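Local coordinates for protein CDP-6-deoxy-L-threo-D-glycero-4-hexulose-3-dehydrase (Yersinia pseudotuberculosis, PDB 3BCX) that probably catalyses C-3 dehydration of a CDP-6-deoxy-4-hexulose sugar with a pyridoxal-phosphate-type cofactor on an aspartate aminotransferase fold, at residues Arg105-Gly110 and Asn130-Val135; Pro109-Ile114 and Lys158-Met163; Ile141-Val146 and Glu335-Ser340; Asp329-Pro334 and Phe347-Lys352. All blocks are in the same frame, centred on the assembly; numbering follows the deposited sequence.

Interaction 1. Residues Arg105-Gly110 and Asn130-Val135; sequences RALKPG and NGLIPV
Leu107 packs on Leu132 where two loops meet at the edge of the large mixed sheet, one entering strand 112-116 and the other returning from helix 121-129 to strand 133-137. They meet at the N-terminal ends of the two strands of a beta-alpha-beta unit: the strands are parallel neighbours, and the helix makes the crossover between them. The return is a Schellman motif, with Gly131 at positive phi as its C-prime residue. Gly131 N reaches Ile128 O and Leu132 N reaches Thr127 O, so the helix ends exactly where the loop turns toward the sheet. Gly131 also serves the contact, its carbonyl O taking the N-H of Gly110 at 2.9 Å. Next to this bond Pro109 CA lies 3.3 Å from the same oxygen, a CA-H...O contact, so two neighbouring residues of the loop lean on one acceptor. Gly110, like Gly131, has positive phi. The apolar part is a leucine pair crossing at about a right angle. Leu132 carries CG beside its own backbone N (chi1 -84°); this sets CG near the Lys108 carbonyl, and both methyls then reach the loop. CD1 settles on the carbonyl of Lys108, 3.5 Å from its O, while CD2 lies against the branch point of Leu107, 3.4 Å from CG and 3.6 Å from CD2 of that residue.

Interaction 2. Residues Pro109-Ile114 and Lys158-Met163; sequences PGDEVI and KTKAIM
Glu112 to Ile114 run parallel to Thr159 to Met163 with the strand segments inclined at 32°, and the register slips by one residue after the Glu112-Thr159 pair, a beta bulge. Glu112 N donates to Lys158 O at 2.9 Å. The bulge gathers two N-H groups on the carbonyl of Glu112: Lys160 N reaches Glu112 O at 2.8 Å, while the bond from Ala161 N to the same oxygen is weak, at 3.4 Å. Regular pairing then resumes, Ile114 N on Ala161 O at 2.8 Å and Met163 N on Ile114 O at 3.1 Å. These are neighbouring inner strands of the mixed sheet at the centre of the large domain in the aspartate aminotransferase fold, and the pairing is largely buried. On the face shared by Glu112, Ile114, Thr159 and Ile162, Ile114 CD1 meets Thr159 CG2 at 3.9 Å. Ile114 CB lies against Ile162 CG1. The extended Glu112 lays its CG against CB of Lys158, and its carboxylate is held by Ser156 and by a salt bridge to Arg393. On the other face Val113 has CG1 anti to its backbone N (chi1 178°), bringing that methyl against CB of Met163 at 4.0 Å. Asp111 CB touches Lys160 CB at 3.9 Å; beyond it the lysine chain bends at chi2 (74°) and carries its ammonium to the carbonyl of Val104.

Interaction 3. Residues Ile141-Val146 and Glu335-Ser340; sequences IPTYNV and EATENS
A loop-to-loop junction brings Pro142 and Thr143 onto Glu335 and Thr337, joining the chain that follows strand 133-137 of the large sheet to the chain that follows strand 331-332 of the small C-terminal sheet. In the two-domain architecture of aspartate aminotransferase relatives it probably joins the large domain to the small one. A cis peptide precedes Pro142, and a type II beta turn from Thr337 to Ser340 forms the far end of the second loop. One direct hydrogen bond links the backbones, Glu335 N to Pro142 O at 3.1 Å; it is nearly straight at hydrogen (166°). The acidic chain of Glu335 extends past the proline ring and crosses it obliquely, its carboxylate carbon CD 3.6 Å from Pro142 CG. Thr143 is turned so that its two branches do different work. Its hydroxyl lies between backbone N and carbonyl carbon (chi1 56°), and the methyl CG2 is left to press on the carbonyl O of Glu335 at 3.2 Å. Asn170, from outside both loops, spans them: its ND2 donates to Thr143 O and weakly to Glu335 O, and its OD1 accepts Thr337 N. Each threonine hydroxyl has an outer partner as well, Asp140 OD1 for Thr143 and the carbonyl of Leu171 for Thr337. A single water completes the link, donating to Thr143 OG1 at 3.0 Å and to Thr337 OG1 at 2.8 Å.

Interaction 4. Residues Asp329-Pro334 and Phe347-Lys352; sequences DFIELP and FPITLK
Backbone bonds join Phe330 and Glu332 to Thr350 and Lys352 as an antiparallel ladder, edge strand 331-332 against the central strand 347-351 of a three-stranded sheet in the small C-terminal domain; strand 408-411 flanks the other side of 347-351. Lys352 N donates to Phe330 O at 2.9 Å and Glu332 N to Thr350 O at 2.9 Å, whereas the return bond from Thr350 N to Glu332 O is weak. Past Glu332 the strands part, and a water takes over, donating to Glu332 O and to Pro348 O. Apolar packing fills one face: CB of Ile331 sits 3.6 Å from CG2 of Ile349, and Ile331 CG2 meets CD1 of Leu351 at 3.9 Å. Farther along, Pro334 lies over a face of the Phe347 ring in a CH-pi contact, CG 3.6 Å from the ring centroid and 18° off the normal. Pro334 also touches Pro348, CB to CG at 3.6 Å. On the opposite face are the charges. The Lys352 chain runs over the carbonyls of Asp329 and Phe330, then bends at chi4 (-61°) to bring NZ 3.4 Å from Glu332 OE2, a long, weak salt bridge. Since Arg403 also pairs with that oxygen, two cations share one carboxylate oxygen, which would be expected to favour the ionised form.

How the interactions relate
The contacts form two groups. Interactions 1 and 2 share Pro109 and Gly110, their centres 5 Å apart; strand 112-116 lies between 133-137 and 159-165, with Ile133 N 2.8 Å from Asp111 O. Interactions 3 and 4 have centres 14 Å apart and meet where Tyr144 OH contacts Thr350 OG1 and where Pro142 CB packs 3.4 Å from Leu333 O. The groups stay separate: interactions 2 and 3 approach to about 6 Å at their nearest atoms, and the centres of 1 and 4 are about 36 Å apart. The side chain of Phe330 in interaction 4 is about 4 Å from a benzamidine of likely crystallisation origin, probably the one in the pocket that Phe433 lines.

Interaction 1. Residues Arg105-Gly110 and Asn130-Val135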
loop_
_atom_site.group_PDB
_atom_site.type_symbol
_atom_site.label_atom_id
_atom_site.label_comp_id
_atom_site.label_asym_id
_atom_site.label_seq_id
_atom_site.Cartn_x
_atom_site.Cartn_y
_atom_site.Cartn_z
ATOM N N ARG A 105 24.355 7.889 -10.686
ATOM C CA ARG A 105 24.261 6.733 -9.807
ATOM C C ARG A 105 22.832 6.275 -9.536
ATOM O O ARG A 105 22.549 5.617 -8.535
ATOM C CB ARG A 105 25.009 6.960 -8.496
ATOM C CG ARG A 105 24.158 7.258 -7.314
ATOM C CD ARG A 105 25.018 7.737 -6.165
ATOM N NE ARG A 105 25.666 6.698 -5.397
ATOM C CZ ARG A 105 25.959 6.844 -4.115
ATOM N NH1 ARG A 105 25.668 7.986 -3.504
ATOM N NH2 ARG A 105 26.477 5.834 -3.434
ATOM N N ALA A 106 21.926 6.620 -10.440
ATOM C CA ALA A 106 20.550 6.176 -10.312
ATOM C C ALA A 106 20.559 4.713 -10.749
ATOM O O ALA A 106 21.257 4.349 -11.694
ATOM C CB ALA A 106 19.649 6.985 -11.229
ATOM N N LEU A 107 19.806 3.866 -10.057
ATOM C CA LEU A 107 19.744 2.461 -10.430
ATOM C C LEU A 107 19.026 2.319 -11.769
ATOM O O LEU A 107 17.965 2.910 -11.979
ATOM C CB LEU A 107 19.013 1.662 -9.350
ATOM C CG LEU A 107 19.900 1.006 -8.286
ATOM C CD1 LEU A 107 20.958 1.979 -7.813
ATOM C CD2 LEU A 107 19.035 0.534 -7.128
ATOM N N LYS A 108 19.611 1.544 -12.675
ATOM C CA LYS A 108 19.029 1.324 -13.998
ATOM C C LYS A 108 18.817 -0.159 -14.264
ATOM O O LYS A 108 19.510 -1.001 -13.693
ATOM C CB LYS A 108 19.938 1.909 -15.088
ATOM C CG LYS A 108 19.828 3.418 -15.245
ATOM C CD LYS A 108 21.178 4.095 -15.101
ATOM C CE LYS A 108 22.175 3.615 -16.157
ATOM N NZ LYS A 108 23.484 4.331 -16.046
ATOM N N PRO A 109 17.855 -0.498 -15.138
ATOM C CA PRO A 109 17.587 -1.903 -15.457
ATOM C C PRO A 109 18.890 -2.560 -15.887
ATOM O O PRO A 109 19.640 -1.983 -16.673
ATOM C CB PRO A 109 16.589 -1.813 -16.610
ATOM C CG PRO A 109 15.857 -0.543 -16.326
ATOM C CD PRO A 109 16.971 0.395 -15.911
ATOM N N GLY A 110 19.159 -3.758 -15.375
ATOM C CA GLY A 110 20.387 -4.445 -15.733
ATOM C C GLY A 110 21.484 -4.272 -14.696
ATOM O O GLY A 110 22.447 -5.038 -14.682
ATOM N N ASN A 130 12.119 -3.522 -10.376
ATOM C CA ASN A 130 12.646 -2.319 -11.020
ATOM C C ASN A 130 13.589 -2.648 -12.176
ATOM O O ASN A 130 14.260 -1.770 -12.716
ATOM C CB ASN A 130 13.366 -1.421 -10.010
ATOM C CG ASN A 130 12.403 -0.577 -9.197
ATOM O OD1 ASN A 130 11.946 -0.978 -8.116
ATOM N ND2 ASN A 130 12.072 0.597 -9.724
ATOM N N GLY A 131 13.640 -3.918 -12.552
ATOM C CA GLY A 131 14.483 -4.314 -13.664
ATOM C C GLY A 131 15.927 -4.609 -13.331
ATOM O O GLY A 131 16.719 -4.879 -14.242
ATOM N N LEU A 132 16.281 -4.555 -12.047
ATOM C CA LEU A 132 17.648 -4.841 -11.640
ATOM C C LEU A 132 17.891 -6.331 -11.413
ATOM O O LEU A 132 16.959 -7.132 -11.444
ATOM C CB LEU A 132 18.030 -4.039 -10.398
ATOM C CG LEU A 132 18.502 -2.622 -10.741
ATOM C CD1 LEU A 132 17.296 -1.753 -11.067
ATOM C CD2 LEU A 132 19.291 -2.029 -9.576
ATOM N N ILE A 133 19.153 -6.692 -11.197
ATOM C CA ILE A 133 19.548 -8.087 -11.020
ATOM C C ILE A 133 20.115 -8.401 -9.636
ATOM O O ILE A 133 21.131 -7.832 -9.220
ATOM C CB ILE A 133 20.618 -8.487 -12.068
ATOM C CG1 ILE A 133 20.140 -8.111 -13.474
ATOM C CG2 ILE A 133 20.904 -9.985 -11.977
ATOM C CD1 ILE A 133 18.904 -8.862 -13.923
ATOM N N PRO A 134 19.461 -9.312 -8.905
ATOM C CA PRO A 134 19.929 -9.689 -7.569
ATOM C C PRO A 134 21.167 -10.592 -7.659
ATOM O O PRO A 134 21.217 -11.501 -8.487
ATOM C CB PRO A 134 18.733 -10.445 -6.974
ATOM C CG PRO A 134 17.560 -9.960 -7.774
ATOM C CD PRO A 134 18.119 -9.865 -9.162
ATOM N N VAL A 135 22.159 -10.332 -6.813
ATOM C CA VAL A 135 23.368 -11.148 -6.768
ATOM C C VAL A 135 23.490 -11.678 -5.337
ATOM O O VAL A 135 23.675 -10.904 -4.391
ATOM C CB VAL A 135 24.623 -10.330 -7.137
ATOM C CG1 VAL A 135 25.846 -11.226 -7.118
ATOM C CG2 VAL A 135 24.455 -9.732 -8.524
#

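Interaction 2. Residues Pro109-Ile114 and Lys158-Met163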
loop_
_atom_site.group_PDB
_atom_site.type_symbol
_atom_site.label_atom_id
_atom_site.label_comp_id
_atom_site.label_asym_id
_atom_site.label_seq_id
_atom_site.Cartn_x
_atom_site.Cartn_y
_atom_site.Cartn_z
ATOM N N PRO A 109 17.855 -0.498 -15.138
ATOM C CA PRO A 109 17.587 -1.903 -15.457
ATOM C C PRO A 109 18.890 -2.560 -15.887
ATOM O O PRO A 109 19.640 -1.983 -16.673
ATOM C CB PRO A 109 16.589 -1.813 -16.610
ATOM C CG PRO A 109 15.857 -0.543 -16.326
ATOM C CD PRO A 109 16.971 0.395 -15.911
ATOM N N GLY A 110 19.159 -3.758 -15.375
ATOM C CA GLY A 110 20.387 -4.445 -15.733
ATOM C C GLY A 110 21.484 -4.272 -14.696
ATOM O O GLY A 110 22.447 -5.038 -14.682
ATOM N N ASP A 111 21.362 -3.258 -13.841
ATOM C CA ASP A 111 22.362 -3.052 -12.796
ATOM C C ASP A 111 22.155 -4.135 -11.749
ATOM O O ASP A 111 21.113 -4.794 -11.726
ATOM C CB ASP A 111 22.226 -1.674 -12.150
ATOM C CG ASP A 111 22.680 -0.553 -13.067
ATOM O OD1 ASP A 111 23.488 -0.812 -13.985
ATOM O OD2 ASP A 111 22.239 0.597 -12.859
ATOM N N GLU A 112 23.139 -4.324 -10.880
ATOM C CA GLU A 112 23.031 -5.371 -9.879
ATOM C C GLU A 112 22.944 -4.875 -8.448
ATOM O O GLU A 112 23.440 -3.799 -8.112
ATOM C CB GLU A 112 24.207 -6.338 -10.020
ATOM C CG GLU A 112 24.364 -6.913 -11.424
ATOM C CD GLU A 112 25.557 -7.852 -11.553
ATOM O OE1 GLU A 112 26.562 -7.636 -10.843
ATOM O OE2 GLU A 112 25.496 -8.795 -12.375
ATOM N N VAL A 113 22.287 -5.676 -7.615
ATOM C CA VAL A 113 22.126 -5.380 -6.197
ATOM C C VAL A 113 22.527 -6.631 -5.418
ATOM O O VAL A 113 21.958 -7.708 -5.619
ATOM C CB VAL A 113 20.659 -5.039 -5.855
ATOM C CG1 VAL A 113 20.520 -4.776 -4.359
ATOM C CG2 VAL A 113 20.207 -3.832 -6.660
ATOM N N ILE A 114 23.516 -6.494 -4.543
ATOM C CA ILE A 114 23.978 -7.620 -3.739
ATOM C C ILE A 114 23.064 -7.851 -2.537
ATOM O O ILE A 114 22.679 -6.910 -1.840
ATOM C CB ILE A 114 25.419 -7.386 -3.231
ATOM C CG1 ILE A 114 26.381 -7.344 -4.418
ATOM C CG2 ILE A 114 25.821 -8.493 -2.253
ATOM C CD1 ILE A 114 27.779 -6.894 -4.045
ATOM N N LYS A 158 28.641 -3.915 -12.955
ATOM C CA LYS A 158 27.215 -3.624 -12.880
ATOM C C LYS A 158 26.706 -3.448 -11.455
ATOM O O LYS A 158 25.625 -2.904 -11.232
ATOM C CB LYS A 158 26.425 -4.721 -13.596
ATOM C CG LYS A 158 26.604 -4.678 -15.105
ATOM C CD LYS A 158 25.945 -5.864 -15.791
ATOM C CE LYS A 158 26.077 -5.770 -17.304
ATOM N NZ LYS A 158 25.583 -7.010 -17.967
ATOM N N THR A 159 27.494 -3.901 -10.488
ATOM C CA THR A 159 27.102 -3.782 -9.095
ATOM C C THR A 159 26.754 -2.337 -8.818
ATOM O O THR A 159 27.474 -1.418 -9.204
ATOM C CB THR A 159 28.213 -4.225 -8.167
ATOM O OG1 THR A 159 28.508 -5.607 -8.420
ATOM C CG2 THR A 159 27.793 -4.047 -6.716
ATOM N N LYS A 160 25.650 -2.123 -8.125
ATOM C CA LYS A 160 25.212 -0.764 -7.901
ATOM C C LYS A 160 24.790 -0.483 -6.467
ATOM O O LYS A 160 24.891 0.647 -5.992
ATOM C CB LYS A 160 24.063 -0.522 -8.873
ATOM C CG LYS A 160 23.711 0.907 -9.104
ATOM C CD LYS A 160 24.719 1.607 -9.965
ATOM C CE LYS A 160 24.205 3.003 -10.246
ATOM N NZ LYS A 160 25.212 3.875 -10.884
ATOM N N ALA A 161 24.337 -1.521 -5.771
ATOM C CA ALA A 161 23.891 -1.350 -4.395
ATOM C C ALA A 161 23.882 -2.639 -3.591
ATOM O O ALA A 161 24.050 -3.735 -4.130
ATOM C CB ALA A 161 22.493 -0.746 -4.383
ATOM N N ILE A 162 23.686 -2.484 -2.286
ATOM C CA ILE A 162 23.597 -3.602 -1.363
ATOM C C ILE A 162 22.342 -3.398 -0.527
ATOM O O ILE A 162 22.224 -2.406 0.195
ATOM C CB ILE A 162 24.802 -3.672 -0.400
ATOM C CG1 ILE A 162 26.086 -4.005 -1.169
ATOM C CG2 ILE A 162 24.544 -4.734 0.661
ATOM C CD1 ILE A 162 27.355 -3.846 -0.338
ATOM N N MET A 163 21.404 -4.331 -0.642
ATOM C CA MET A 163 20.164 -4.272 0.124
ATOM C C MET A 163 20.052 -5.585 0.873
ATOM O O MET A 163 19.885 -6.645 0.274
ATOM C CB MET A 163 18.956 -4.080 -0.797
ATOM C CG MET A 163 17.635 -3.898 -0.052
ATOM S SD MET A 163 16.402 -3.031 -1.053
ATOM C CE MET A 163 14.907 -3.189 -0.022
#

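Interaction 3. Residues Ile141-Val146 and Glu335-Ser340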
loop_
_atom_site.group_PDB
_atom_site.type_symbol
_atom_site.label_atom_id
_atom_site.label_comp_id
_atom_site.label_asym_id
_atom_site.label_seq_id
_atom_site.Cartn_x
_atom_site.Cartn_y
_atom_site.Cartn_z
ATOM N N ILE A 141 26.034 -19.164 10.037
ATOM C CA ILE A 141 25.281 -19.855 11.088
ATOM C C ILE A 141 26.238 -19.861 12.283
ATOM O O ILE A 141 27.424 -20.130 12.116
ATOM C CB ILE A 141 24.939 -21.321 10.681
ATOM C CG1 ILE A 141 24.043 -21.331 9.435
ATOM C CG2 ILE A 141 24.218 -22.034 11.822
ATOM C CD1 ILE A 141 23.601 -22.729 8.984
ATOM N N PRO A 142 25.738 -19.620 13.510
ATOM C CA PRO A 142 24.364 -19.324 13.920
ATOM C C PRO A 142 23.936 -17.854 14.053
ATOM O O PRO A 142 23.198 -17.515 14.982
ATOM C CB PRO A 142 24.272 -20.055 15.252
ATOM C CG PRO A 142 25.593 -19.698 15.860
ATOM C CD PRO A 142 26.587 -19.829 14.696
ATOM N N THR A 143 24.394 -16.976 13.157
ATOM C CA THR A 143 23.966 -15.570 13.222
ATOM C C THR A 143 22.872 -15.340 12.184
ATOM O O THR A 143 22.105 -14.385 12.278
ATOM C CB THR A 143 25.104 -14.563 12.931
ATOM O OG1 THR A 143 25.684 -14.845 11.650
ATOM C CG2 THR A 143 26.160 -14.612 14.019
ATOM N N TYR A 144 22.819 -16.228 11.197
ATOM C CA TYR A 144 21.833 -16.169 10.122
ATOM C C TYR A 144 21.847 -14.880 9.302
ATOM O O TYR A 144 20.839 -14.480 8.724
ATOM C CB TYR A 144 20.437 -16.444 10.688
ATOM C CG TYR A 144 20.402 -17.740 11.464
ATOM C CD1 TYR A 144 20.557 -17.749 12.852
ATOM C CD2 TYR A 144 20.310 -18.963 10.805
ATOM C CE1 TYR A 144 20.622 -18.944 13.564
ATOM C CE2 TYR A 144 20.376 -20.162 11.502
ATOM C CZ TYR A 144 20.530 -20.146 12.882
ATOM O OH TYR A 144 20.573 -21.335 13.573
ATOM N N ASN A 145 23.004 -14.235 9.260
ATOM C CA ASN A 145 23.179 -13.025 8.478
ATOM C C ASN A 145 24.306 -13.238 7.472
ATOM O O ASN A 145 25.095 -14.180 7.596
ATOM C CB ASN A 145 23.475 -11.826 9.380
ATOM C CG ASN A 145 22.209 -11.208 9.946
ATOM O OD1 ASN A 145 21.704 -11.635 10.990
ATOM N ND2 ASN A 145 21.676 -10.209 9.246
ATOM N N VAL A 146 24.372 -12.366 6.473
ATOM C CA VAL A 146 25.376 -12.468 5.416
ATOM C C VAL A 146 26.801 -12.710 5.900
ATOM O O VAL A 146 27.260 -12.106 6.872
ATOM C CB VAL A 146 25.400 -11.188 4.524
ATOM C CG1 VAL A 146 25.894 -9.988 5.334
ATOM C CG2 VAL A 146 26.301 -11.409 3.315
ATOM N N GLU A 335 23.462 -16.971 18.024
ATOM C CA GLU A 335 24.536 -16.117 18.503
ATOM C C GLU A 335 24.471 -14.730 17.880
ATOM O O GLU A 335 24.424 -14.584 16.655
ATOM C CB GLU A 335 25.888 -16.751 18.187
ATOM C CG GLU A 335 26.390 -17.696 19.253
ATOM C CD GLU A 335 27.495 -18.604 18.746
ATOM O OE1 GLU A 335 28.285 -18.156 17.886
ATOM O OE2 GLU A 335 27.578 -19.761 19.216
ATOM N N ALA A 336 24.465 -13.711 18.735
ATOM C CA ALA A 336 24.429 -12.330 18.275
ATOM C C ALA A 336 25.703 -12.050 17.485
ATOM O O ALA A 336 26.754 -12.627 17.762
ATOM C CB ALA A 336 24.331 -11.388 19.465
ATOM N N THR A 337 25.605 -11.173 16.492
ATOM C CA THR A 337 26.761 -10.823 15.678
ATOM C C THR A 337 27.748 -10.010 16.514
ATOM O O THR A 337 27.352 -9.152 17.306
ATOM C CB THR A 337 26.331 -10.010 14.433
ATOM O OG1 THR A 337 25.540 -10.845 13.579
ATOM C CG2 THR A 337 27.544 -9.517 13.657
ATOM N N GLU A 338 29.032 -10.288 16.331
ATOM C CA GLU A 338 30.084 -9.605 17.073
ATOM C C GLU A 338 29.961 -8.083 17.056
ATOM O O GLU A 338 29.777 -7.463 16.003
ATOM C CB GLU A 338 31.459 -9.991 16.526
ATOM C CG GLU A 338 32.619 -9.493 17.374
ATOM C CD GLU A 338 33.951 -9.586 16.652
ATOM O OE1 GLU A 338 34.254 -10.658 16.085
ATOM O OE2 GLU A 338 34.702 -8.585 16.652
ATOM N N ASN A 339 30.078 -7.499 18.244
ATOM C CA ASN A 339 30.007 -6.057 18.438
ATOM C C ASN A 339 28.636 -5.455 18.127
ATOM O O ASN A 339 28.530 -4.324 17.647
ATOM C CB ASN A 339 31.097 -5.366 17.613
ATOM C CG ASN A 339 31.208 -3.890 17.925
ATOM O OD1 ASN A 339 31.090 -3.479 19.084
ATOM N ND2 ASN A 339 31.443 -3.081 16.897
ATOM N N SER A 340 27.584 -6.214 18.416
ATOM C CA SER A 340 26.229 -5.746 18.184
ATOM C C SER A 340 25.387 -6.060 19.407
ATOM O O SER A 340 25.792 -6.842 20.264
ATOM C CB SER A 340 25.620 -6.436 16.961
ATOM O OG SER A 340 25.223 -7.759 17.270
HETATM O O HOH W 1 26.704 -12.084 11.377
#

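Interaction 4. Residues Asp329-Pro334 and Phe347-Lys352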
loop_
_atom_site.group_PDB
_atom_site.type_symbol
_atom_site.label_atom_id
_atom_site.label_comp_id
_atom_site.label_asym_id
_atom_site.label_seq_id
_atom_site.Cartn_x
_atom_site.Cartn_y
_atom_site.Cartn_z
ATOM N N ASP A 329 23.623 -30.677 22.271
ATOM C CA ASP A 329 24.146 -31.810 21.500
ATOM C C ASP A 329 23.276 -32.139 20.291
ATOM O O ASP A 329 23.677 -32.915 19.424
ATOM C CB ASP A 329 24.236 -33.079 22.354
ATOM C CG ASP A 329 25.342 -33.028 23.392
ATOM O OD1 ASP A 329 26.437 -32.487 23.102
ATOM O OD2 ASP A 329 25.116 -33.561 24.500
ATOM N N PHE A 330 22.084 -31.554 20.236
ATOM C CA PHE A 330 21.162 -31.841 19.144
ATOM C C PHE A 330 20.738 -30.621 18.334
ATOM O O PHE A 330 20.237 -30.761 17.213
ATOM C CB PHE A 330 19.928 -32.547 19.708
ATOM C CG PHE A 330 20.258 -33.671 20.644
ATOM C CD1 PHE A 330 20.976 -34.777 20.200
ATOM C CD2 PHE A 330 19.885 -33.606 21.985
ATOM C CE1 PHE A 330 21.324 -35.805 21.084
ATOM C CE2 PHE A 330 20.225 -34.624 22.873
ATOM C CZ PHE A 330 20.948 -35.723 22.421
ATOM N N ILE A 331 20.936 -29.431 18.898
ATOM C CA ILE A 331 20.570 -28.198 18.214
ATOM C C ILE A 331 21.600 -27.094 18.440
ATOM O O ILE A 331 22.222 -27.008 19.503
ATOM C CB ILE A 331 19.196 -27.682 18.681
ATOM C CG1 ILE A 331 19.255 -27.289 20.162
ATOM C CG2 ILE A 331 18.138 -28.749 18.453
ATOM C CD1 ILE A 331 17.938 -26.750 20.715
ATOM N N GLU A 332 21.780 -26.256 17.426
ATOM C CA GLU A 332 22.714 -25.148 17.511
ATOM C C GLU A 332 21.934 -23.909 17.926
ATOM O O GLU A 332 20.956 -23.530 17.280
ATOM C CB GLU A 332 23.388 -24.937 16.159
ATOM C CG GLU A 332 24.335 -26.058 15.803
ATOM C CD GLU A 332 24.748 -26.043 14.350
ATOM O OE1 GLU A 332 24.908 -24.938 13.785
ATOM O OE2 GLU A 332 24.933 -27.139 13.780
ATOM N N LEU A 333 22.369 -23.294 19.020
ATOM C CA LEU A 333 21.719 -22.112 19.559
ATOM C C LEU A 333 22.202 -20.842 18.865
ATOM O O LEU A 333 23.335 -20.770 18.388
ATOM C CB LEU A 333 21.970 -22.036 21.068
ATOM C CG LEU A 333 21.439 -23.236 21.864
ATOM C CD1 LEU A 333 21.853 -23.120 23.328
ATOM C CD2 LEU A 333 19.925 -23.296 21.741
ATOM N N PRO A 334 21.336 -19.819 18.805
ATOM C CA PRO A 334 21.626 -18.531 18.170
ATOM C C PRO A 334 22.709 -17.697 18.845
ATOM O O PRO A 334 22.857 -17.707 20.067
ATOM C CB PRO A 334 20.268 -17.837 18.177
ATOM C CG PRO A 334 19.661 -18.337 19.447
ATOM C CD PRO A 334 19.998 -19.808 19.424
ATOM N N PHE A 347 13.654 -16.406 18.007
ATOM C CA PHE A 347 14.772 -17.234 18.459
ATOM C C PHE A 347 15.078 -18.325 17.426
ATOM O O PHE A 347 14.409 -19.359 17.394
ATOM C CB PHE A 347 14.408 -17.879 19.796
ATOM C CG PHE A 347 15.586 -18.380 20.573
ATOM C CD1 PHE A 347 16.326 -17.510 21.374
ATOM C CD2 PHE A 347 15.931 -19.734 20.546
ATOM C CE1 PHE A 347 17.391 -17.978 22.148
ATOM C CE2 PHE A 347 16.992 -20.217 21.312
ATOM C CZ PHE A 347 17.726 -19.338 22.117
ATOM N N PRO A 348 16.093 -18.107 16.574
ATOM C CA PRO A 348 16.486 -19.067 15.535
ATOM C C PRO A 348 17.310 -20.259 16.030
ATOM O O PRO A 348 18.329 -20.093 16.703
ATOM C CB PRO A 348 17.257 -18.198 14.548
ATOM C CG PRO A 348 17.953 -17.224 15.460
ATOM C CD PRO A 348 16.874 -16.860 16.463
ATOM N N ILE A 349 16.857 -21.457 15.671
ATOM C CA ILE A 349 17.513 -22.705 16.056
ATOM C C ILE A 349 17.721 -23.595 14.837
ATOM O O ILE A 349 16.862 -23.661 13.956
ATOM C CB ILE A 349 16.653 -23.502 17.055
ATOM C CG1 ILE A 349 16.312 -22.633 18.266
ATOM C CG2 ILE A 349 17.401 -24.773 17.496
ATOM C CD1 ILE A 349 15.370 -23.305 19.250
ATOM N N THR A 350 18.858 -24.285 14.791
ATOM C CA THR A 350 19.152 -25.194 13.690
ATOM C C THR A 350 19.320 -26.616 14.233
ATOM O O THR A 350 20.197 -26.870 15.060
ATOM C CB THR A 350 20.448 -24.782 12.935
ATOM O OG1 THR A 350 20.260 -23.505 12.316
ATOM C CG2 THR A 350 20.782 -25.794 11.857
ATOM N N LEU A 351 18.469 -27.531 13.774
ATOM C CA LEU A 351 18.530 -28.923 14.204
ATOM C C LEU A 351 19.722 -29.594 13.533
ATOM O O LEU A 351 19.897 -29.472 12.321
ATOM C CB LEU A 351 17.244 -29.657 13.812
ATOM C CG LEU A 351 17.147 -31.146 14.176
ATOM C CD1 LEU A 351 17.111 -31.310 15.694
ATOM C CD2 LEU A 351 15.897 -31.751 13.554
ATOM N N LYS A 352 20.543 -30.292 14.317
ATOM C CA LYS A 352 21.710 -30.978 13.764
ATOM C C LYS A 352 21.271 -32.172 12.928
ATOM O O LYS A 352 20.355 -32.905 13.302
ATOM C CB LYS A 352 22.647 -31.440 14.881
ATOM C CG LYS A 352 23.387 -30.306 15.589
ATOM C CD LYS A 352 24.270 -30.845 16.709
ATOM C CE LYS A 352 25.151 -29.764 17.303
ATOM N NZ LYS A 352 26.073 -29.197 16.283
HETATM O O HOH W 2 20.788 -20.866 16.179
#